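Regulatory protein SdiA (Escherichia coli, PDB 4LFU) activates transcription of the ftsQAZ cell-division genes and senses N-acyl-homoserine lactone autoinducers made by other bacteria, as a LuxR-type quorum-sensing receptor. Local coordinates at residues L32-L37 and L133-C138; S69-K74 and A78-L83; V119-M124 and L156-S161; S181-E186 and M202-S207; K195-I200 and T210-Q215. One frame throughout, in Å; residues are numbered along the deposited sequence.

In the fold
Contacts 1, 2 and 3 all belong to the autoinducer-binding domain, built round a five-stranded antiparallel sheet. Contacts 1 and 3 press helices 23-36 and 147-167 against the neighbouring strands 130-137 and 117-124; their centres lie 13 Å apart, and their segments alternate along the chain. Contact 2, whose segments fall between the two halves of contact 1 and before contact 3, sits across the sheet from those helices, and V82 touches S134 and T120 of the same two strands. Contacts 4 and 5 come later, in the DNA-binding domain, where they share helix 197-204 and have centres 8 Å apart. The centres of contacts 1 and 4 are 51 Å apart, so ligand sensing and DNA recognition occupy separate domains.

Contact 1. Residues L32-L37 and L133-C138; sequences LQAQQL and LSFSRC
The last turn of helix 23-36 lies over strand 130-137 with A34 above F135, their CA atoms 6.4 Å apart, a helix-on-sheet packing within the GAF-like autoinducer-binding domain. The ring of F135 does most of the work. Its CG lies beside the backbone N and anti to the carbonyl carbon (chi1 -68°), and the ring spreads out beneath the helix end. The A34 methyl sits over one ring face, displaced toward the rim, in a CH-pi contact with CB 3.9 Å from the F135 ring centroid. L37, just past the helix, crosses F135 at about a right angle. One branch does the touching: L37 CD1 comes within 3.4 Å of F135 CE2, approaching the ring obliquely. All three side chains are buried, and Y39 meets the F135 ring as well, while L150 of helix 147-167 packs on L37. Farther along the strand, R137 reaches back to the turn that follows the helix. Its NH2 donates to the carbonyl oxygen of E38, and Y39 makes a cation-pi contact with the same side chain. The carbonyl of L37 lies at the edge of this guanidinium group, in its plane, with L37 O 3.8 Å from R137 NH2.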
# COMPACT_ATOMS: atom_id res chain seq x y z
N LEU A 32 -5.02 23.66 -11.26
CA LEU A 32 -5.28 24.84 -10.42
C LEU A 32 -4.46 24.89 -9.13
O LEU A 32 -3.93 25.94 -8.78
CB LEU A 32 -6.77 24.95 -10.11
CG LEU A 32 -7.40 26.32 -9.81
CD1 LEU A 32 -7.86 26.44 -8.33
CD2 LEU A 32 -6.53 27.53 -10.26
N GLN A 33 -4.35 23.74 -8.45
CA GLN A 33 -3.55 23.61 -7.22
C GLN A 33 -2.06 23.78 -7.46
O GLN A 33 -1.37 24.40 -6.67
CB GLN A 33 -3.80 22.24 -6.55
CG GLN A 33 -5.16 22.08 -5.89
CD GLN A 33 -5.42 23.15 -4.85
OE1 GLN A 33 -4.53 23.48 -4.06
NE2 GLN A 33 -6.64 23.70 -4.86
N ALA A 34 -1.55 23.22 -8.56
CA ALA A 34 -0.16 23.44 -8.96
C ALA A 34 0.11 24.94 -9.11
O ALA A 34 1.11 25.45 -8.58
CB ALA A 34 0.12 22.71 -10.27
N GLN A 35 -0.79 25.61 -9.81
CA GLN A 35 -0.76 27.06 -10.04
C GLN A 35 -0.76 27.89 -8.76
O GLN A 35 0.00 28.84 -8.65
CB GLN A 35 -1.89 27.46 -11.00
CG GLN A 35 -1.46 27.29 -12.47
CD GLN A 35 -2.60 27.08 -13.46
OE1 GLN A 35 -2.36 26.69 -14.61
NE2 GLN A 35 -3.85 27.34 -13.03
N GLN A 36 -1.59 27.49 -7.79
CA GLN A 36 -1.61 28.15 -6.48
C GLN A 36 -0.31 28.01 -5.71
O GLN A 36 0.11 28.93 -5.00
CB GLN A 36 -2.78 27.66 -5.64
CG GLN A 36 -4.11 28.22 -6.08
CD GLN A 36 -5.26 27.77 -5.21
OE1 GLN A 36 -5.11 27.61 -3.99
NE2 GLN A 36 -6.42 27.59 -5.82
N LEU A 37 0.35 26.86 -5.86
CA LEU A 37 1.67 26.65 -5.26
C LEU A 37 2.79 27.28 -6.10
O LEU A 37 3.95 27.14 -5.76
CB LEU A 37 1.93 25.17 -5.03
CG LEU A 37 0.98 24.41 -4.09
CD1 LEU A 37 1.20 22.91 -4.21
CD2 LEU A 37 1.18 24.87 -2.67
N LEU A 133 2.69 12.16 -8.12
CA LEU A 133 2.27 13.50 -8.53
C LEU A 133 3.47 14.45 -8.52
O LEU A 133 4.07 14.67 -7.48
CB LEU A 133 1.16 14.02 -7.61
CG LEU A 133 0.68 15.46 -7.88
CD1 LEU A 133 -0.00 15.60 -9.24
CD2 LEU A 133 -0.23 15.89 -6.75
N SER A 134 3.81 14.99 -9.68
CA SER A 134 4.94 15.92 -9.82
C SER A 134 4.44 17.29 -10.15
O SER A 134 3.51 17.43 -10.93
CB SER A 134 5.83 15.48 -10.96
OG SER A 134 6.63 14.40 -10.57
N PHE A 135 5.03 18.31 -9.54
CA PHE A 135 4.87 19.70 -9.98
C PHE A 135 6.22 20.21 -10.47
O PHE A 135 7.25 19.87 -9.91
CB PHE A 135 4.41 20.61 -8.83
CG PHE A 135 3.01 20.34 -8.33
CD1 PHE A 135 2.02 19.82 -9.17
CD2 PHE A 135 2.66 20.65 -7.02
CE1 PHE A 135 0.74 19.58 -8.71
CE2 PHE A 135 1.36 20.43 -6.56
CZ PHE A 135 0.40 19.90 -7.42
N SER A 136 6.22 21.02 -11.52
CA SER A 136 7.48 21.59 -12.00
C SER A 136 7.34 23.04 -12.43
O SER A 136 6.26 23.51 -12.69
CB SER A 136 8.10 20.74 -13.12
OG SER A 136 7.27 20.73 -14.26
N ARG A 137 8.46 23.72 -12.51
CA ARG A 137 8.51 25.15 -12.71
C ARG A 137 9.71 25.49 -13.58
O ARG A 137 10.81 24.89 -13.46
CB ARG A 137 8.63 25.81 -11.34
CG ARG A 137 8.36 27.27 -11.33
CD ARG A 137 8.01 27.75 -9.94
NE ARG A 137 9.00 27.38 -8.95
CZ ARG A 137 8.71 27.11 -7.67
NH1 ARG A 137 9.69 26.78 -6.83
NH2 ARG A 137 7.45 27.16 -7.24
N CYS A 138 9.50 26.47 -14.46
CA CYS A 138 10.55 26.98 -15.34
C CYS A 138 11.41 28.05 -14.69
O CYS A 138 12.39 28.48 -15.28
CB CYS A 138 9.95 27.51 -16.64
SG CYS A 138 9.07 26.24 -17.59

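Contact 2. Residues S69-K74 and A78-L83; sequences SYYQAK and AIDPVL
D80 OD1 is gripped by the phenol of Y71: Y71 OH donates to D80 OD1 over 2.5 Å, a very short bond. The carboxylate oxygen uses its anti lone pair, facing away from OD2, and lies at the edge of the Y71 ring in the ring plane, while the ring and carboxylate planes stand 70° apart. The same oxygen also hydrogen-bonds to a bound tetraethylene glycol, probably carried over from the crystallisation liquor, though such molecules often mark pockets. The other oxygen serves the loop itself. V82 N donates to D80 OD2 over 3.1 Å, meeting it from above the carboxylate plane, and this closes an Asx turn. Y71 CG is anti to its own backbone N (chi1 -179°), and the long ring carries the hydroxyl across a backbone gap of 9.7 Å between the CA atoms of Y71 and D80. There the hydroxyl also meets a leucine methyl, with Y71 OH 3.6 Å from L83 CD2. The bond thus ties helix 65-73 of the autoinducer-binding domain to the loop that follows it. Beyond the pair, L106 of helix 104-112 packs on D80, and strand 130-137 lies under V82 and L83, with S134 touching V82 and F132 touching L83.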
# COMPACT_ATOMS: atom_id res chain seq x y z
N SER A 69 6.31 13.49 -25.94
CA SER A 69 6.69 12.72 -27.12
C SER A 69 8.20 12.47 -27.16
O SER A 69 8.65 11.38 -27.54
CB SER A 69 6.17 13.46 -28.37
OG SER A 69 6.49 12.76 -29.54
N TYR A 70 8.97 13.47 -26.72
CA TYR A 70 10.45 13.39 -26.65
C TYR A 70 10.94 12.47 -25.54
O TYR A 70 11.84 11.66 -25.74
CB TYR A 70 11.06 14.80 -26.46
CG TYR A 70 12.56 14.91 -26.63
CD1 TYR A 70 13.15 14.95 -27.91
CD2 TYR A 70 13.38 15.00 -25.53
CE1 TYR A 70 14.54 15.06 -28.06
CE2 TYR A 70 14.79 15.10 -25.66
CZ TYR A 70 15.36 15.14 -26.93
OH TYR A 70 16.75 15.23 -27.04
N TYR A 71 10.36 12.64 -24.35
CA TYR A 71 10.59 11.73 -23.19
C TYR A 71 10.34 10.25 -23.54
O TYR A 71 11.08 9.38 -23.10
CB TYR A 71 9.71 12.20 -22.03
CG TYR A 71 9.77 11.45 -20.72
CD1 TYR A 71 9.17 10.20 -20.57
CD2 TYR A 71 10.35 12.04 -19.59
CE1 TYR A 71 9.17 9.54 -19.34
CE2 TYR A 71 10.35 11.38 -18.36
CZ TYR A 71 9.77 10.14 -18.26
OH TYR A 71 9.78 9.48 -17.08
N GLN A 72 9.29 9.99 -24.33
CA GLN A 72 8.93 8.63 -24.78
C GLN A 72 9.90 8.05 -25.80
O GLN A 72 10.27 6.88 -25.68
CB GLN A 72 7.50 8.62 -25.33
CG GLN A 72 6.42 8.77 -24.24
CD GLN A 72 5.02 8.92 -24.81
OE1 GLN A 72 4.81 9.61 -25.82
NE2 GLN A 72 4.04 8.29 -24.16
N ALA A 73 10.28 8.86 -26.79
CA ALA A 73 11.23 8.48 -27.85
C ALA A 73 12.64 8.25 -27.31
O ALA A 73 13.37 7.42 -27.85
CB ALA A 73 11.26 9.55 -28.95
N LYS A 74 13.02 8.98 -26.26
CA LYS A 74 14.36 8.77 -25.68
C LYS A 74 14.38 7.70 -24.60
O LYS A 74 15.43 7.41 -24.06
CB LYS A 74 14.94 10.08 -25.15
CG LYS A 74 15.12 11.17 -26.20
CD LYS A 74 16.22 10.79 -27.18
CE LYS A 74 16.17 11.65 -28.42
NZ LYS A 74 17.19 11.18 -29.39
N ALA A 78 13.04 4.64 -18.32
CA ALA A 78 14.08 3.73 -17.79
C ALA A 78 15.06 4.37 -16.79
O ALA A 78 15.55 3.68 -15.88
CB ALA A 78 14.87 3.07 -18.94
N ILE A 79 15.37 5.65 -16.97
CA ILE A 79 16.33 6.35 -16.09
C ILE A 79 15.70 7.38 -15.14
O ILE A 79 16.39 7.96 -14.31
CB ILE A 79 17.45 7.05 -16.94
CG1 ILE A 79 16.87 8.20 -17.80
CG2 ILE A 79 18.17 6.00 -17.77
CD1 ILE A 79 17.88 8.86 -18.78
N ASP A 80 14.39 7.61 -15.26
CA ASP A 80 13.73 8.70 -14.53
C ASP A 80 13.67 8.46 -13.02
O ASP A 80 12.89 7.63 -12.55
CB ASP A 80 12.34 8.98 -15.10
CG ASP A 80 11.72 10.24 -14.54
OD1 ASP A 80 10.62 10.62 -15.00
OD2 ASP A 80 12.32 10.87 -13.65
N PRO A 81 14.47 9.23 -12.25
CA PRO A 81 14.65 8.97 -10.82
C PRO A 81 13.46 9.44 -9.98
O PRO A 81 13.31 9.04 -8.82
CB PRO A 81 15.90 9.78 -10.48
CG PRO A 81 15.95 10.88 -11.52
CD PRO A 81 15.22 10.42 -12.71
N VAL A 82 12.63 10.26 -10.58
CA VAL A 82 11.47 10.87 -9.94
C VAL A 82 10.33 9.83 -9.76
O VAL A 82 9.37 10.06 -9.02
CB VAL A 82 11.09 12.15 -10.77
CG1 VAL A 82 9.63 12.45 -10.78
CG2 VAL A 82 11.96 13.34 -10.34
N LEU A 83 10.49 8.67 -10.42
CA LEU A 83 9.50 7.59 -10.44
C LEU A 83 10.01 6.34 -9.72
O LEU A 83 9.54 5.22 -9.94
CB LEU A 83 9.13 7.27 -11.89
CG LEU A 83 7.94 7.93 -12.60
CD1 LEU A 83 7.35 9.20 -11.95
CD2 LEU A 83 8.24 8.17 -14.06

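Contact 3. Residues V119-M124 and L156-S161; sequences VTQYLM and LLVRES
Q121 and V158 supply the closest apolar approach between strand 117-124 and helix 147-167, which packs on the sheet of the GAF-like autoinducer-binding domain; the local axes pass 7.9 Å apart at a crossing angle of -45°. The two side chains cross at about a right angle, with Q121 CG 3.6 Å from V158 CG1. On V158, that methyl occupies the crowded position between the backbone N and the carbonyl carbon (chi1 67°), while CG2 faces the carbonyl oxygen of Q121. Farther along the strand, L123 lays one branch over the aliphatic base of an arginine: L123 CD2 is 3.7 Å from R159 CG.

The polar groups turn elsewhere. The Q121 chain bends at chi2, and its OE1 accepts from H92 ND1 on the adjacent strand. The R159 chain runs extended from CG to NE and ends in a salt bridge to the next residue, R159 NH1 to E160 OE2 at 3.2 Å. E160 OE2 also receives a weak bond from Q90 NE2 of the second subunit, placing this end of the contact at the dimer interface.

Strand and helix are therefore joined through carbon: even the glutamine and arginine contribute methylene groups here, while their polar ends are engaged within the sheet and beside the neighbouring subunit.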
# COMPACT_ATOMS: atom_id res chain seq x y z
N VAL A 119 8.99 19.08 -7.72
CA VAL A 119 8.78 18.30 -6.52
C VAL A 119 7.90 17.09 -6.87
O VAL A 119 7.04 17.19 -7.74
CB VAL A 119 8.15 19.21 -5.43
CG1 VAL A 119 6.79 19.75 -5.90
CG2 VAL A 119 8.04 18.48 -4.09
N THR A 120 8.11 15.96 -6.23
CA THR A 120 7.21 14.82 -6.46
C THR A 120 6.66 14.26 -5.14
O THR A 120 7.38 14.18 -4.14
CB THR A 120 7.90 13.71 -7.30
OG1 THR A 120 8.47 14.32 -8.46
CG2 THR A 120 6.90 12.63 -7.76
N GLN A 121 5.38 13.92 -5.14
CA GLN A 121 4.79 13.20 -4.02
C GLN A 121 4.30 11.85 -4.53
O GLN A 121 3.75 11.76 -5.60
CB GLN A 121 3.64 13.98 -3.41
CG GLN A 121 3.09 13.32 -2.15
CD GLN A 121 3.85 13.72 -0.90
OE1 GLN A 121 4.52 14.75 -0.86
NE2 GLN A 121 3.73 12.90 0.13
N TYR A 122 4.49 10.79 -3.75
CA TYR A 122 3.95 9.49 -4.15
C TYR A 122 3.14 8.73 -3.09
O TYR A 122 3.27 8.97 -1.87
CB TYR A 122 5.03 8.61 -4.78
CG TYR A 122 5.59 7.54 -3.89
CD1 TYR A 122 5.20 6.19 -4.03
CD2 TYR A 122 6.53 7.85 -2.94
CE1 TYR A 122 5.72 5.20 -3.18
CE2 TYR A 122 7.06 6.90 -2.11
CZ TYR A 122 6.66 5.58 -2.23
OH TYR A 122 7.25 4.68 -1.38
N LEU A 123 2.29 7.82 -3.59
CA LEU A 123 1.46 6.94 -2.79
C LEU A 123 1.25 5.59 -3.46
O LEU A 123 0.98 5.51 -4.68
CB LEU A 123 0.07 7.57 -2.57
CG LEU A 123 -0.83 6.79 -1.60
CD1 LEU A 123 -0.23 6.82 -0.20
CD2 LEU A 123 -2.26 7.30 -1.58
N MET A 124 1.34 4.53 -2.66
CA MET A 124 0.88 3.23 -3.11
C MET A 124 -0.61 3.11 -2.89
O MET A 124 -1.08 3.31 -1.79
CB MET A 124 1.57 2.09 -2.36
CG MET A 124 0.94 0.75 -2.75
SD MET A 124 1.99 -0.62 -2.30
CE MET A 124 1.84 -0.63 -0.51
N LEU A 156 -2.20 15.09 0.45
CA LEU A 156 -3.65 15.04 0.18
C LEU A 156 -3.99 15.00 -1.31
O LEU A 156 -4.84 14.20 -1.72
CB LEU A 156 -4.38 16.20 0.89
CG LEU A 156 -5.91 16.36 0.87
CD1 LEU A 156 -6.36 17.35 1.95
CD2 LEU A 156 -6.47 16.81 -0.52
N LEU A 157 -3.33 15.86 -2.09
CA LEU A 157 -3.58 15.97 -3.55
C LEU A 157 -3.33 14.70 -4.31
O LEU A 157 -4.11 14.35 -5.17
CB LEU A 157 -2.73 17.09 -4.18
CG LEU A 157 -3.14 18.50 -3.76
CD1 LEU A 157 -2.10 19.53 -4.24
CD2 LEU A 157 -4.51 18.84 -4.29
N VAL A 158 -2.23 14.01 -4.00
CA VAL A 158 -1.94 12.75 -4.68
C VAL A 158 -2.94 11.67 -4.27
O VAL A 158 -3.36 10.89 -5.13
CB VAL A 158 -0.43 12.29 -4.54
CG1 VAL A 158 -0.07 11.92 -3.12
CG2 VAL A 158 -0.11 11.13 -5.49
N ARG A 159 -3.33 11.63 -3.00
CA ARG A 159 -4.24 10.61 -2.51
C ARG A 159 -5.63 10.80 -3.08
O ARG A 159 -6.18 9.90 -3.69
CB ARG A 159 -4.32 10.62 -0.98
CG ARG A 159 -5.03 9.41 -0.41
CD ARG A 159 -5.54 9.68 0.99
NE ARG A 159 -6.06 8.47 1.63
CZ ARG A 159 -7.30 8.00 1.50
NH1 ARG A 159 -8.19 8.63 0.74
NH2 ARG A 159 -7.65 6.89 2.12
N GLU A 160 -6.16 12.00 -2.90
CA GLU A 160 -7.56 12.31 -3.28
C GLU A 160 -7.79 12.27 -4.78
O GLU A 160 -8.82 11.75 -5.22
CB GLU A 160 -8.02 13.66 -2.72
CG GLU A 160 -8.09 13.69 -1.19
CD GLU A 160 -8.79 12.46 -0.62
OE1 GLU A 160 -9.98 12.23 -0.96
OE2 GLU A 160 -8.16 11.73 0.17
N SER A 161 -6.84 12.78 -5.56
CA SER A 161 -6.98 12.73 -7.02
C SER A 161 -7.05 11.29 -7.50
O SER A 161 -7.90 10.94 -8.29
CB SER A 161 -5.89 13.53 -7.74
OG SER A 161 -4.58 13.04 -7.49

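Contact 4. Residues S181-E186 and M202-S207; sequences SKREKE and MILSIS
R183 of helix 182-192 reaches L204 and I206 at the end of helix 197-204, the pair being the first two helices of the four-helix LuxR-type DNA-binding domain. CB leaves the helix with CG anti to the backbone N (chi1 177°). CG then passes H214 of helix 208-222, the probable recognition helix, and bends at chi2 and chi3 turn the guanidinium group toward L204 and I206. NH1 makes a salt bridge to E186, one turn on, with R183 NH1 2.9 Å from E186 OE1. Over one face of the group lies L204 CD1, 4.2 Å from R183 NH1. NH2, at the tip, approaches the I206 methyl CG2 and also donates to a water; that water in turn donates to L204 O over 2.9 Å, bridging the two helices. E186 and L204 run antiparallel alongside each other, with E186 OE2 3.5 Å from L204 CD2. A Schellman motif at S205 ends helix 197-204 and turns the chain toward helix 208-222, whose V211 packs on I206.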
# COMPACT_ATOMS: atom_id res chain seq x y z
N SER A 181 -15.93 -15.43 -7.92
CA SER A 181 -16.87 -15.88 -6.92
C SER A 181 -16.10 -16.18 -5.67
O SER A 181 -14.88 -16.37 -5.72
CB SER A 181 -17.57 -17.16 -7.39
OG SER A 181 -16.68 -18.29 -7.32
N LYS A 182 -16.82 -16.23 -4.55
CA LYS A 182 -16.26 -16.63 -3.27
C LYS A 182 -15.50 -17.96 -3.36
O LYS A 182 -14.41 -18.09 -2.83
CB LYS A 182 -17.36 -16.78 -2.22
CG LYS A 182 -17.79 -15.50 -1.53
CD LYS A 182 -18.53 -15.82 -0.20
CE LYS A 182 -17.69 -16.72 0.76
NZ LYS A 182 -16.39 -16.08 1.28
N ARG A 183 -16.12 -18.95 -4.01
CA ARG A 183 -15.53 -20.28 -4.15
C ARG A 183 -14.28 -20.26 -5.04
O ARG A 183 -13.31 -20.94 -4.74
CB ARG A 183 -16.55 -21.26 -4.73
CG ARG A 183 -16.01 -22.66 -4.98
CD ARG A 183 -15.57 -23.28 -3.69
NE ARG A 183 -16.06 -24.65 -3.57
CZ ARG A 183 -16.18 -25.30 -2.42
NH1 ARG A 183 -15.85 -24.72 -1.28
NH2 ARG A 183 -16.64 -26.55 -2.43
N GLU A 184 -14.31 -19.49 -6.12
CA GLU A 184 -13.13 -19.30 -6.97
C GLU A 184 -11.96 -18.73 -6.17
O GLU A 184 -10.87 -19.30 -6.18
CB GLU A 184 -13.48 -18.45 -8.20
CG GLU A 184 -14.31 -19.22 -9.20
CD GLU A 184 -14.80 -18.41 -10.41
OE1 GLU A 184 -15.16 -19.07 -11.41
OE2 GLU A 184 -14.86 -17.16 -10.36
N LYS A 185 -12.19 -17.63 -5.45
CA LYS A 185 -11.20 -17.01 -4.55
C LYS A 185 -10.64 -17.98 -3.49
O LYS A 185 -9.42 -18.02 -3.26
CB LYS A 185 -11.77 -15.76 -3.88
CG LYS A 185 -12.02 -14.60 -4.83
CD LYS A 185 -12.39 -13.32 -4.09
CE LYS A 185 -13.72 -12.76 -4.61
NZ LYS A 185 -13.73 -11.27 -4.85
N GLU A 186 -11.52 -18.77 -2.89
CA GLU A 186 -11.09 -19.79 -1.91
C GLU A 186 -10.11 -20.81 -2.50
O GLU A 186 -9.07 -21.08 -1.92
CB GLU A 186 -12.30 -20.48 -1.28
CG GLU A 186 -11.97 -21.69 -0.40
CD GLU A 186 -13.20 -22.27 0.28
OE1 GLU A 186 -14.19 -22.54 -0.44
OE2 GLU A 186 -13.20 -22.44 1.52
N MET A 202 -9.23 -32.53 -1.19
CA MET A 202 -9.31 -33.05 0.18
C MET A 202 -9.63 -31.96 1.22
O MET A 202 -10.52 -32.14 2.06
CB MET A 202 -8.03 -33.80 0.56
CG MET A 202 -7.73 -35.04 -0.29
SD MET A 202 -9.04 -36.31 -0.33
CE MET A 202 -9.31 -36.66 1.43
N ILE A 203 -8.92 -30.83 1.14
CA ILE A 203 -9.19 -29.68 2.02
C ILE A 203 -10.66 -29.27 2.01
O ILE A 203 -11.24 -29.02 3.07
CB ILE A 203 -8.36 -28.41 1.62
CG1 ILE A 203 -6.87 -28.73 1.39
CG2 ILE A 203 -8.61 -27.23 2.61
CD1 ILE A 203 -6.02 -28.76 2.61
N LEU A 204 -11.23 -29.16 0.82
CA LEU A 204 -12.60 -28.64 0.64
C LEU A 204 -13.68 -29.73 0.52
O LEU A 204 -14.86 -29.42 0.41
CB LEU A 204 -12.67 -27.69 -0.56
CG LEU A 204 -11.72 -26.49 -0.58
CD1 LEU A 204 -11.80 -25.73 -1.90
CD2 LEU A 204 -11.97 -25.55 0.60
N SER A 205 -13.28 -31.00 0.53
CA SER A 205 -14.22 -32.13 0.40
C SER A 205 -15.03 -32.06 -0.91
O SER A 205 -16.25 -32.24 -0.91
CB SER A 205 -15.14 -32.21 1.63
OG SER A 205 -14.39 -32.29 2.82
N ILE A 206 -14.34 -31.77 -2.01
CA ILE A 206 -14.93 -31.78 -3.36
C ILE A 206 -14.03 -32.64 -4.26
O ILE A 206 -13.00 -33.13 -3.83
CB ILE A 206 -15.09 -30.34 -3.92
CG1 ILE A 206 -13.79 -29.54 -3.72
CG2 ILE A 206 -16.30 -29.65 -3.29
CD1 ILE A 206 -13.75 -28.17 -4.38
N SER A 207 -14.44 -32.85 -5.50
CA SER A 207 -13.64 -33.61 -6.44
C SER A 207 -12.60 -32.72 -7.16
O SER A 207 -12.71 -31.50 -7.18
CB SER A 207 -14.57 -34.28 -7.46
OG SER A 207 -15.12 -33.31 -8.33
O HOH W 1 -16.52 -27.10 0.59

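Contact 5. Residues K195-I200 and T210-Q215; sequences KTSAEI and TVNFHQ
S197 and N212 meet through their polar ends, while I200 and V211 cross at about a right angle beside them. S197 OG donates to N212 OD1 over 2.5 Å, a notably close approach for a hydroxyl and an amide oxygen; the hydroxyl lies in the carbonyl plane of the amide, with a C=O...donor angle of 148°. The serine hydroxyl points there because OG stands beside the backbone N, anti to the carbonyl carbon (chi1 -82°). It is gripped a second time by a water that donates to S197 OG over 2.8 Å and accepts from Q215 NE2 over 2.7 Å. Q215 NE2 also hydrogen-bonds to T191 OG1, bringing helix 182-192 into the network. V211 splits its two methyls between the partners: CG1 faces the serine, with V211 CG1 3.7 Å from S197 OG, and CG2 meets I200 CG2 at 3.9 Å. W190 and T191 pack on I200, continuing the buried side into the preceding helix. At the N-terminal end of helix 197-204, T196, the N-cap, and E199 form a capping box: T196 N donates to E199 OE1, and E199 N weakly to T196 OG1. Helices 197-204 and 208-222 make the predicted helix-turn-helix of the LuxR family, the second corresponding to the recognition helix of LuxR-type relatives.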
# COMPACT_ATOMS: atom_id res chain seq x y z
N LYS A 195 -0.78 -25.65 -2.89
CA LYS A 195 -1.54 -26.89 -2.92
C LYS A 195 -1.84 -27.32 -4.35
O LYS A 195 -2.10 -26.48 -5.22
CB LYS A 195 -2.83 -26.79 -2.10
CG LYS A 195 -2.63 -26.38 -0.64
CD LYS A 195 -1.85 -27.43 0.15
CE LYS A 195 -1.70 -27.02 1.62
NZ LYS A 195 -0.74 -27.93 2.32
N THR A 196 -1.76 -28.62 -4.58
CA THR A 196 -2.19 -29.25 -5.83
C THR A 196 -3.75 -29.38 -5.91
O THR A 196 -4.45 -29.23 -4.90
CB THR A 196 -1.53 -30.64 -5.98
OG1 THR A 196 -1.96 -31.49 -4.89
CG2 THR A 196 -0.01 -30.53 -5.94
N SER A 197 -4.28 -29.63 -7.11
CA SER A 197 -5.70 -29.93 -7.27
C SER A 197 -6.21 -31.02 -6.33
O SER A 197 -7.30 -30.89 -5.77
CB SER A 197 -6.02 -30.34 -8.71
OG SER A 197 -6.17 -29.18 -9.50
N ALA A 198 -5.41 -32.08 -6.14
CA ALA A 198 -5.75 -33.21 -5.27
C ALA A 198 -5.84 -32.83 -3.80
O ALA A 198 -6.76 -33.26 -3.09
CB ALA A 198 -4.75 -34.34 -5.46
N GLU A 199 -4.88 -32.02 -3.35
CA GLU A 199 -4.84 -31.53 -1.98
C GLU A 199 -5.98 -30.56 -1.69
O GLU A 199 -6.58 -30.60 -0.62
CB GLU A 199 -3.50 -30.87 -1.68
CG GLU A 199 -2.36 -31.85 -1.45
CD GLU A 199 -0.98 -31.17 -1.41
OE1 GLU A 199 -0.66 -30.34 -2.30
OE2 GLU A 199 -0.20 -31.47 -0.47
N ILE A 200 -6.26 -29.68 -2.65
CA ILE A 200 -7.39 -28.76 -2.52
C ILE A 200 -8.73 -29.53 -2.46
O ILE A 200 -9.62 -29.16 -1.70
CB ILE A 200 -7.37 -27.66 -3.65
CG1 ILE A 200 -6.08 -26.83 -3.54
CG2 ILE A 200 -8.59 -26.74 -3.55
CD1 ILE A 200 -5.79 -25.90 -4.72
N THR A 210 -14.18 -30.60 -9.85
CA THR A 210 -14.74 -29.35 -9.35
C THR A 210 -13.67 -28.28 -9.21
O THR A 210 -13.87 -27.14 -9.66
CB THR A 210 -15.45 -29.57 -7.99
OG1 THR A 210 -16.47 -30.57 -8.14
CG2 THR A 210 -16.07 -28.27 -7.46
N VAL A 211 -12.54 -28.64 -8.58
CA VAL A 211 -11.41 -27.74 -8.41
C VAL A 211 -11.00 -27.21 -9.78
O VAL A 211 -10.94 -26.00 -9.97
CB VAL A 211 -10.18 -28.41 -7.67
CG1 VAL A 211 -8.97 -27.49 -7.72
CG2 VAL A 211 -10.52 -28.76 -6.21
N ASN A 212 -10.75 -28.11 -10.73
CA ASN A 212 -10.28 -27.77 -12.07
C ASN A 212 -11.32 -27.02 -12.88
O ASN A 212 -10.96 -26.20 -13.73
CB ASN A 212 -9.78 -29.02 -12.83
CG ASN A 212 -8.66 -29.76 -12.08
OD1 ASN A 212 -7.85 -29.13 -11.38
ND2 ASN A 212 -8.63 -31.09 -12.19
N PHE A 213 -12.60 -27.30 -12.62
CA PHE A 213 -13.69 -26.52 -13.16
C PHE A 213 -13.52 -25.05 -12.80
O PHE A 213 -13.48 -24.21 -13.67
CB PHE A 213 -15.03 -27.05 -12.61
CG PHE A 213 -16.27 -26.34 -13.13
CD1 PHE A 213 -16.44 -26.08 -14.51
CD2 PHE A 213 -17.29 -25.96 -12.26
CE1 PHE A 213 -17.59 -25.44 -14.98
CE2 PHE A 213 -18.46 -25.32 -12.73
CZ PHE A 213 -18.60 -25.08 -14.09
N HIS A 214 -13.42 -24.76 -11.52
CA HIS A 214 -13.22 -23.39 -11.04
C HIS A 214 -11.94 -22.70 -11.57
O HIS A 214 -12.00 -21.54 -11.95
CB HIS A 214 -13.28 -23.34 -9.50
CG HIS A 214 -14.63 -23.67 -8.95
ND1 HIS A 214 -15.73 -22.87 -9.16
CD2 HIS A 214 -15.06 -24.72 -8.23
CE1 HIS A 214 -16.78 -23.40 -8.56
NE2 HIS A 214 -16.40 -24.52 -7.98
N GLN A 215 -10.83 -23.45 -11.60
CA GLN A 215 -9.56 -22.98 -12.16
C GLN A 215 -9.73 -22.49 -13.59
O GLN A 215 -9.30 -21.40 -13.93
CB GLN A 215 -8.46 -24.06 -12.13
CG GLN A 215 -8.01 -24.56 -10.76
CD GLN A 215 -7.21 -23.55 -9.95
OE1 GLN A 215 -7.16 -22.35 -10.25
NE2 GLN A 215 -6.59 -24.04 -8.87
O HOH W 2 -5.72 -26.59 -8.63